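Local coordinates for protein haloacid delahogenase-like family hydrolase (Xanthomonas campestris pv. campestris, PDB 2PKE) that binds a magnesium ion and, as a member of the haloacid dehalogenase-like hydrolase family, probably acts as a phosphatase, at residues G20-W25 and I185-R190; W202-P207 and R228-P233. One frame throughout, in Å; residues are numbered along the deposited sequence.

Overall arrangement
Both contacts belong to one parallel sheet of the HAD-like, Rossmann-type core, and their centres lie about 9 Å apart. Contact 1 comes first along the chain and is closed before contact 2 opens; it joins the loop after strand 15-18 to the end of strand 182-186. Strands 182-186 and 202-205 are neighbours, linked through helix 189-198, and probable hydrogen bonds from Gly186 to Ile204 and Thr206 tie the contacts together. Contact 1 holds the magnesium ion, while contact 2 extends the same sheet to 227-229, its edge strand within this chain, so the metal ligand Asn187 follows a strand flanked by 15-18 and 202-205. The Pro207 side chain is about 6 Å from that of Asn187.

Contact 1. Residues G20-W25 and I185-R190. With MG (magnesium ion), chain C.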
loop_
_atom_site.group_PDB
_atom_site.type_symbol
_atom_site.label_atom_id
_atom_site.label_comp_id
_atom_site.label_asym_id
_atom_site.label_seq_id
_atom_site.Cartn_x
_atom_site.Cartn_y
_atom_site.Cartn_z
ATOM N N GLY A 20 12.913 6.854 -2.117
ATOM C CA GLY A 20 13.070 7.154 -0.673
ATOM C C GLY A 20 14.216 6.373 -0.037
ATOM O O GLY A 20 15.264 6.928 0.308
ATOM N N ASP A 21 13.991 5.089 0.152
ATOM C CA ASP A 21 14.914 4.230 0.901
ATOM C C ASP A 21 16.290 4.242 0.248
ATOM O O ASP A 21 16.433 3.947 -0.956
ATOM C CB ASP A 21 14.416 2.781 0.903
ATOM C CG ASP A 21 13.182 2.524 1.780
ATOM O OD1 ASP A 21 12.874 3.213 2.741
ATOM O OD2 ASP A 21 12.521 1.500 1.529
ATOM N N ASP A 22 17.282 4.676 1.004
ATOM C CA ASP A 22 18.676 4.696 0.582
ATOM C C ASP A 22 19.005 5.768 -0.451
ATOM O O ASP A 22 20.102 5.750 -1.034
ATOM C CB ASP A 22 19.109 3.323 0.084
ATOM C CG ASP A 22 18.725 2.232 1.046
ATOM O OD1 ASP A 22 19.108 2.347 2.227
ATOM O OD2 ASP A 22 17.964 1.336 0.613
ATOM N N THR A 23 18.064 6.697 -0.628
ATOM C CA THR A 23 18.203 7.860 -1.503
ATOM C C THR A 23 17.967 9.154 -0.653
ATOM O O THR A 23 18.854 10.023 -0.560
ATOM C CB THR A 23 17.233 7.834 -2.715
ATOM O OG1 THR A 23 17.534 6.718 -3.562
ATOM C CG2 THR A 23 17.344 9.147 -3.497
ATOM N N LEU A 24 16.778 9.265 -0.053
ATOM C CA LEU A 24 16.460 10.369 0.866
ATOM C C LEU A 24 16.813 10.060 2.335
ATOM O O LEU A 24 17.128 10.967 3.092
ATOM C CB LEU A 24 14.980 10.764 0.770
ATOM C CG LEU A 24 14.422 11.129 -0.611
ATOM C CD1 LEU A 24 12.923 11.287 -0.480
ATOM C CD2 LEU A 24 15.071 12.384 -1.124
ATOM N N TRP A 25 16.710 8.799 2.739
ATOM C CA TRP A 25 16.963 8.433 4.138
ATOM C C TRP A 25 17.629 7.071 4.146
ATOM O O TRP A 25 17.581 6.351 3.159
ATOM C CB TRP A 25 15.631 8.422 4.972
ATOM C CG TRP A 25 14.526 7.628 4.356
ATOM C CD1 TRP A 25 14.487 6.270 4.228
ATOM C CD2 TRP A 25 13.338 8.123 3.735
ATOM N NE1 TRP A 25 13.351 5.886 3.590
ATOM C CE2 TRP A 25 12.610 6.997 3.282
ATOM C CE3 TRP A 25 12.794 9.406 3.550
ATOM C CZ2 TRP A 25 11.387 7.103 2.620
ATOM C CZ3 TRP A 25 11.574 9.508 2.914
ATOM C CH2 TRP A 25 10.892 8.377 2.427
ATOM N N ILE A 185 15.516 10.279 -9.567
ATOM C CA ILE A 185 16.725 10.190 -8.725
ATOM C C ILE A 185 16.611 8.987 -7.812
ATOM O O ILE A 185 15.630 8.848 -7.088
ATOM C CB ILE A 185 16.972 11.448 -7.881
ATOM C CG1 ILE A 185 17.061 12.710 -8.754
ATOM C CG2 ILE A 185 18.254 11.280 -7.025
ATOM C CD1 ILE A 185 17.318 13.975 -7.991
ATOM N N GLY A 186 17.599 8.099 -7.860
ATOM C CA GLY A 186 17.607 6.968 -6.959
ATOM C C GLY A 186 18.913 6.223 -6.822
ATOM O O GLY A 186 19.886 6.491 -7.509
ATOM N N ASN A 187 18.930 5.271 -5.904
ATOM C CA ASN A 187 20.137 4.520 -5.603
ATOM C C ASN A 187 20.251 3.194 -6.307
ATOM O O ASN A 187 21.296 2.567 -6.200
ATOM C CB ASN A 187 20.248 4.275 -4.104
ATOM C CG ASN A 187 19.187 3.325 -3.572
ATOM O OD1 ASN A 187 18.029 3.720 -3.413
ATOM N ND2 ASN A 187 19.574 2.083 -3.268
ATOM N N SER A 188 19.175 2.738 -6.958
ATOM C CA SER A 188 19.182 1.444 -7.676
ATOM C C SER A 188 19.070 1.687 -9.187
ATOM O O SER A 188 18.082 2.214 -9.636
ATOM C CB SER A 188 18.009 0.584 -7.191
ATOM O OG SER A 188 17.857 -0.562 -8.003
ATOM N N LEU A 189 20.134 1.397 -9.929
ATOM C CA LEU A 189 20.113 1.332 -11.386
ATOM C C LEU A 189 18.941 0.469 -11.892
ATOM O O LEU A 189 18.182 0.912 -12.722
ATOM C CB LEU A 189 21.438 0.746 -11.916
ATOM C CG LEU A 189 22.587 1.675 -12.363
ATOM C CD1 LEU A 189 23.602 0.907 -13.249
ATOM C CD2 LEU A 189 22.089 2.878 -13.090
ATOM N N ARG A 190 18.812 -0.751 -11.387
ATOM C CA ARG A 190 17.762 -1.676 -11.828
ATOM C C ARG A 190 16.354 -1.125 -11.640
ATOM O O ARG A 190 15.532 -1.258 -12.520
ATOM C CB ARG A 190 17.873 -3.019 -11.068
ATOM C CG ARG A 190 17.596 -4.290 -11.909
ATOM C CD ARG A 190 17.995 -5.591 -11.148
HETATM MG MG MG C . 16.209 2.957 -2.748
HETATM O O HOH W 1 17.133 1.311 -1.897
HETATM O O HOH W 2 16.147 2.049 -4.727
HETATM O O HOH W 3 14.141 2.454 -2.497
#
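Asp21 and Asn187 meet at a magnesium ion, in the metal site of a HAD-type hydrolase fold, where Asp19, Asp21 and Thr23 fit the DxDx(T/V) pattern. Metal coordination comes first. The ion is bound by the backbone O of Asp21 at 2.1 Å and by the amide OD1 of Asn187, with Asp19 and three waters completing its shell. Asp21 O and Asn187 OD1 stand 2.9 Å apart, two acceptors brought together as neighbouring ligands of the cation. With CG between the backbone N and the carbonyl carbon (chi1 68°), the Asn187 amide is directed at the loop 20-25.

Hydrogen bonds around the ion add to this. One first-shell water donates to Asp22 OD2 and accepts from Asn187 ND2 at 2.9 Å, tying Asp22, a second-shell residue, to the amide, consistent with OD1, not ND2, facing the metal. Thr23 OG1 lies 3.0 Å from Asn187 OD1 and also hydrogen-bonds Asp19 OD2; its one proton cannot be assigned between these two metal ligands.

Packing is modest: Asn187 CB sits 3.4 Å from Asp22 O, and Thr23 CG2 approaches the Ile185 side chain. The carboxylate of Asp21 leads away from the metal, OD1 in a salt bridge with Lys144 and OD2 hydrogen-bonded to Gln141. Through its anti lone pair OD1 also accepts a 2.8 Å bond from Trp25 NE1, straight at 169°, with OD1 lying close to the indole plane.

Contact 2. Residues W202-P207 and R228-P233; sequences WGIYTP and REVPDP
Tyr205 and Glu229 pair side by side where strands 202-205 and 227-229 run parallel at one end of the Rossmann-like HAD sheet. The tight part is the backbone ladder: Arg228 N bonds to Gly203 O, Tyr205 N to Arg228 O at 2.9 Å, and Val230 N to Tyr205 O. The middle bond is nearly straight, 175° at the hydrogen. Past the last bridge the Thr206 hydroxyl continues the pairing. Its OG1, anti to the carbonyl carbon (chi1 -62°), donates to Val230 O at 2.6 Å and is hydrogen-bonded to Trp236 NE1. Ile204 CG2 packs against Val230 CG2 at 3.7 Å on the buried face, with Val183 and Ile185 alongside Ile204 and Ala239 of helix 236-250 touching Val230.

The face bearing Tyr205 and Glu229 is the more solvent-facing one. Glu229, extended and exposed, runs beside the Tyr205 ring, its CG 3.5 Å from Tyr205 CD2 and its carboxylate tilted 47° to the ring plane. Pro207 CD sits over the centre of one face of that ring, 3.8 Å above its plane. Past the strand ends, at the exposed Pro231, a water links the two segments, donating to Pro207 O at 2.7 Å and Pro231 O at 2.6 Å.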
loop_
_atom_site.group_PDB
_atom_site.type_symbol
_atom_site.label_atom_id
_atom_site.label_comp_id
_atom_site.label_asym_id
_atom_site.label_seq_id
_atom_site.Cartn_x
_atom_site.Cartn_y
_atom_site.Cartn_z
ATOM N N TRP A 202 14.950 10.494 -17.953
ATOM C CA TRP A 202 16.282 10.817 -17.555
ATOM C C TRP A 202 16.482 10.322 -16.153
ATOM O O TRP A 202 15.546 10.115 -15.419
ATOM C CB TRP A 202 16.512 12.324 -17.576
ATOM C CG TRP A 202 16.131 12.968 -18.884
ATOM C CD1 TRP A 202 14.905 13.382 -19.251
ATOM C CD2 TRP A 202 17.001 13.273 -19.970
ATOM N NE1 TRP A 202 14.937 13.927 -20.503
ATOM C CE2 TRP A 202 16.214 13.887 -20.971
ATOM C CE3 TRP A 202 18.369 13.096 -20.201
ATOM C CZ2 TRP A 202 16.734 14.278 -22.200
ATOM C CZ3 TRP A 202 18.890 13.499 -21.436
ATOM C CH2 TRP A 202 18.074 14.102 -22.407
ATOM N N GLY A 203 17.741 10.109 -15.803
ATOM C CA GLY A 203 18.099 9.459 -14.574
ATOM C C GLY A 203 19.247 10.133 -13.872
ATOM O O GLY A 203 20.199 10.591 -14.497
ATOM N N ILE A 204 19.162 10.163 -12.560
ATOM C CA ILE A 204 20.303 10.446 -11.698
ATOM C C ILE A 204 20.504 9.247 -10.738
ATOM O O ILE A 204 19.596 8.866 -9.984
ATOM C CB ILE A 204 20.113 11.718 -10.917
ATOM C CG1 ILE A 204 20.116 12.925 -11.883
ATOM C CG2 ILE A 204 21.179 11.863 -9.814
ATOM C CD1 ILE A 204 19.588 14.215 -11.207
ATOM N N TYR A 205 21.699 8.695 -10.800
ATOM C CA TYR A 205 22.124 7.522 -10.064
ATOM C C TYR A 205 23.068 7.897 -8.939
ATOM O O TYR A 205 24.179 8.347 -9.187
ATOM C CB TYR A 205 22.829 6.597 -10.990
ATOM C CG TYR A 205 23.390 5.337 -10.359
ATOM C CD1 TYR A 205 22.638 4.606 -9.455
ATOM C CD2 TYR A 205 24.653 4.862 -10.706
ATOM C CE1 TYR A 205 23.138 3.431 -8.898
ATOM C CE2 TYR A 205 25.173 3.709 -10.160
ATOM C CZ TYR A 205 24.414 2.997 -9.251
ATOM O OH TYR A 205 24.883 1.822 -8.700
ATOM N N THR A 206 22.614 7.670 -7.706
ATOM C CA THR A 206 23.392 7.912 -6.478
ATOM C C THR A 206 23.420 6.646 -5.626
ATOM O O THR A 206 22.538 6.423 -4.787
ATOM C CB THR A 206 22.820 9.068 -5.668
ATOM O OG1 THR A 206 22.887 10.248 -6.454
ATOM C CG2 THR A 206 23.626 9.313 -4.395
ATOM N N PRO A 207 24.424 5.791 -5.864
ATOM C CA PRO A 207 24.465 4.531 -5.128
ATOM C C PRO A 207 24.678 4.731 -3.612
ATOM O O PRO A 207 25.310 5.688 -3.199
ATOM C CB PRO A 207 25.619 3.779 -5.801
ATOM C CG PRO A 207 26.462 4.817 -6.393
ATOM C CD PRO A 207 25.527 5.902 -6.824
ATOM N N ARG A 228 23.101 10.653 -15.257
ATOM C CA ARG A 228 24.288 11.182 -14.541
ATOM C C ARG A 228 24.486 10.336 -13.307
ATOM O O ARG A 228 23.513 9.955 -12.638
ATOM C CB ARG A 228 24.070 12.621 -14.093
ATOM C CG ARG A 228 23.799 13.600 -15.208
ATOM C CD ARG A 228 25.066 13.913 -15.978
ATOM N NE ARG A 228 24.802 14.928 -16.998
ATOM C CZ ARG A 228 24.388 14.675 -18.236
ATOM N NH1 ARG A 228 24.164 13.418 -18.658
ATOM N NH2 ARG A 228 24.164 15.701 -19.054
ATOM N N GLU A 229 25.737 10.020 -12.995
ATOM C CA GLU A 229 26.031 9.390 -11.725
ATOM C C GLU A 229 26.513 10.511 -10.840
ATOM O O GLU A 229 27.465 11.213 -11.173
ATOM C CB GLU A 229 27.054 8.273 -11.831
ATOM C CG GLU A 229 27.075 7.424 -10.556
ATOM C CD GLU A 229 28.077 6.301 -10.634
ATOM O OE1 GLU A 229 28.472 5.943 -11.763
ATOM O OE2 GLU A 229 28.485 5.785 -9.571
ATOM N N VAL A 230 25.822 10.686 -9.731
ATOM C CA VAL A 230 26.091 11.768 -8.792
ATOM C C VAL A 230 26.361 11.161 -7.403
ATOM O O VAL A 230 25.474 10.553 -6.836
ATOM C CB VAL A 230 24.891 12.706 -8.716
ATOM C CG1 VAL A 230 25.165 13.803 -7.695
ATOM C CG2 VAL A 230 24.539 13.266 -10.137
ATOM N N PRO A 231 27.603 11.288 -6.881
ATOM C CA PRO A 231 27.988 10.577 -5.651
ATOM C C PRO A 231 27.229 10.952 -4.364
ATOM O O PRO A 231 27.011 10.098 -3.539
ATOM C CB PRO A 231 29.481 10.902 -5.496
ATOM C CG PRO A 231 29.915 11.400 -6.792
ATOM C CD PRO A 231 28.735 12.025 -7.454
ATOM N N ASP A 232 26.849 12.209 -4.192
ATOM C CA ASP A 232 26.112 12.590 -3.023
ATOM C C ASP A 232 25.040 13.608 -3.385
ATOM O O ASP A 232 25.088 14.195 -4.458
ATOM C CB ASP A 232 27.055 13.060 -1.909
ATOM C CG ASP A 232 27.524 14.473 -2.103
ATOM O OD1 ASP A 232 28.489 14.629 -2.884
ATOM O OD2 ASP A 232 26.929 15.400 -1.471
ATOM N N PRO A 233 24.026 13.759 -2.515
ATOM C CA PRO A 233 22.893 14.614 -2.863
ATOM C C PRO A 233 23.216 16.053 -3.197
ATOM O O PRO A 233 22.444 16.686 -3.917
ATOM C CB PRO A 233 21.986 14.526 -1.623
ATOM C CG PRO A 233 22.343 13.248 -1.007
ATOM C CD PRO A 233 23.812 13.111 -1.210
HETATM O O HOH W 4 26.948 7.571 -4.211
#